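Local coordinates for protein aminopeptidase (PDB 5IB9) that probably removes amino-terminal residues from peptides as a zinc-dependent exopeptidase of the M28 family, carrying a protease-associated domain, at residues T324-A329 against Y397-P402. Sequence-based numbering, arbitrary orientation.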
loop_
_atom_site.group_PDB
_atom_site.type_symbol
_atom_site.label_atom_id
_atom_site.label_comp_id
_atom_site.label_asym_id
_atom_site.label_seq_id
_atom_site.Cartn_x
_atom_site.Cartn_y
_atom_site.Cartn_z
ATOM N N THR A 324 17.624 0.833 -21.906
ATOM C CA THR A 324 17.683 0.271 -23.264
ATOM C C THR A 324 18.949 0.754 -23.973
ATOM O O THR A 324 19.515 -0.024 -24.809
ATOM C CB THR A 324 16.462 0.513 -24.155
ATOM O OG1 THR A 324 16.348 1.946 -24.399
ATOM C CG2 THR A 324 15.220 -0.008 -23.462
ATOM N N ASP A 325 19.459 1.954 -23.671
ATOM C CA ASP A 325 20.744 2.364 -24.281
ATOM C C ASP A 325 21.890 1.463 -23.852
ATOM O O ASP A 325 22.781 1.099 -24.658
ATOM C CB ASP A 325 21.063 3.829 -23.918
ATOM C CG ASP A 325 20.193 4.818 -24.593
ATOM O OD1 ASP A 325 19.543 4.548 -25.589
ATOM O OD2 ASP A 325 20.204 5.987 -24.093
ATOM N N LEU A 326 21.924 1.095 -22.546
ATOM C CA LEU A 326 23.031 0.268 -22.024
ATOM C C LEU A 326 22.867 -1.180 -22.581
ATOM O O LEU A 326 23.873 -1.775 -22.923
ATOM C CB LEU A 326 23.009 0.208 -20.491
ATOM C CG LEU A 326 23.540 1.500 -19.838
ATOM C CD1 LEU A 326 23.058 1.520 -18.309
ATOM C CD2 LEU A 326 25.091 1.744 -20.049
ATOM N N GLY A 327 21.600 -1.680 -22.666
ATOM C CA GLY A 327 21.354 -3.036 -23.176
ATOM C C GLY A 327 21.747 -3.066 -24.651
ATOM O O GLY A 327 22.448 -4.055 -25.051
ATOM N N ALA A 328 21.412 -2.013 -25.408
ATOM C CA ALA A 328 21.784 -1.995 -26.823
ATOM C C ALA A 328 23.243 -1.880 -26.970
ATOM O O ALA A 328 23.828 -2.548 -27.874
ATOM C CB ALA A 328 21.086 -0.856 -27.583
ATOM N N ALA A 329 23.939 -1.084 -26.184
ATOM C CA ALA A 329 25.391 -0.900 -26.288
ATOM C C ALA A 329 26.073 -2.249 -25.994
ATOM O O ALA A 329 26.830 -2.748 -26.806
ATOM C CB ALA A 329 25.936 0.102 -25.268
ATOM N N TYR A 397 27.497 -3.390 -15.929
ATOM C CA TYR A 397 28.887 -3.046 -15.566
ATOM C C TYR A 397 29.402 -1.901 -16.366
ATOM O O TYR A 397 30.352 -1.208 -15.941
ATOM C CB TYR A 397 29.718 -4.283 -15.878
ATOM C CG TYR A 397 31.145 -4.208 -15.400
ATOM C CD1 TYR A 397 31.409 -4.084 -14.041
ATOM C CD2 TYR A 397 32.162 -4.343 -16.285
ATOM C CE1 TYR A 397 32.768 -4.109 -13.539
ATOM C CE2 TYR A 397 33.512 -4.331 -15.803
ATOM C CZ TYR A 397 33.783 -4.193 -14.478
ATOM O OH TYR A 397 35.169 -4.178 -14.048
ATOM N N GLN A 398 28.831 -1.625 -17.555
ATOM C CA GLN A 398 29.261 -0.434 -18.278
ATOM C C GLN A 398 29.101 0.816 -17.356
ATOM O O GLN A 398 29.905 1.742 -17.388
ATOM C CB GLN A 398 28.429 -0.212 -19.525
ATOM C CG GLN A 398 28.827 1.056 -20.395
ATOM C CD GLN A 398 28.396 0.948 -21.824
ATOM O OE1 GLN A 398 28.103 -0.164 -22.333
ATOM N NE2 GLN A 398 28.301 2.094 -22.504
ATOM N N ALA A 399 28.033 0.836 -16.540
ATOM C CA ALA A 399 27.871 1.944 -15.552
ATOM C C ALA A 399 28.571 1.570 -14.251
ATOM O O ALA A 399 29.294 2.471 -13.663
ATOM C CB ALA A 399 26.317 2.187 -15.289
ATOM N N ALA A 400 28.532 0.327 -13.751
ATOM C CA ALA A 400 28.968 0.079 -12.385
ATOM C C ALA A 400 30.489 -0.015 -12.293
ATOM O O ALA A 400 31.055 0.067 -11.171
ATOM C CB ALA A 400 28.372 -1.184 -11.795
ATOM N N ARG A 401 31.173 -0.297 -13.423
ATOM C CA ARG A 401 32.708 -0.370 -13.309
ATOM C C ARG A 401 33.262 0.977 -12.862
ATOM O O ARG A 401 32.760 2.037 -13.112
ATOM C CB ARG A 401 33.287 -0.787 -14.658
ATOM C CG ARG A 401 33.149 0.308 -15.741
ATOM C CD ARG A 401 33.440 -0.532 -17.048
ATOM N NE ARG A 401 34.388 0.165 -17.875
ATOM C CZ ARG A 401 34.065 0.868 -18.946
ATOM N NH1 ARG A 401 32.793 0.953 -19.336
ATOM N NH2 ARG A 401 35.004 1.488 -19.636
ATOM N N PRO A 402 34.436 0.990 -12.213
ATOM C CA PRO A 402 34.917 2.276 -11.759
ATOM C C PRO A 402 35.195 3.210 -12.963
ATOM O O PRO A 402 35.770 2.784 -13.987
ATOM C CB PRO A 402 36.208 1.889 -11.039
ATOM C CG PRO A 402 36.012 0.396 -10.603
ATOM C CD PRO A 402 35.196 -0.181 -11.742
#
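The carboxamide oxygen OE1 of Gln398 accepts a hydrogen bond from Arg333 NH1 and also lies against a methyl group, 3.7 Å from Ala329 CB. The same amide donates through NE2 to the carbonyl oxygen of Val406. Bonds at both ends should fix the amide's rotation, illustrating how a buried polar side chain can pack like an apolar one once its polar atoms are satisfied.

The reach of Gln398 follows from its torsions: CG stands anti to the backbone N (chi1 -179°), and the chain stays extended beyond it, carrying the amide outward to the facing helix. Leu326 meets this chain with a single branch. Its CD2 methyl stands over the flat amide, almost directly above the carbonyl carbon, with Leu326 CD2 and Gln398 CD 3.8 Å apart. It also touches the aliphatic part of the chain, lying 3.9 Å from Gln398 CB, so one methyl covers Gln398 from its root to its polar end. Ala329 CB, one turn further along the helix, sits beyond the amide and lies 4.1 Å from Gln398 NE2. The other leucine branch makes a looser apolar contact, Leu326 CD1 to Ala399 CB at 4.5 Å.

With an alanine in place of Gln398, most of the surface under the leucine methyl and the amide beside Ala329 CB would probably be lost, leaving Arg333 NH1 and Val406 O each without this partner.

The interface is small, burying 159 Å² in total, and lies away from the zinc and inhibitor sites. It joins helix 322-334 to the final turn of helix 382-400 within the peptidase part of the chain. Leu326 and Ala399 also reach strand 294-300 through Phe298 and Ile295, while Leu405 and Ile407, in the segment following helix 382-400, pack against Leu326.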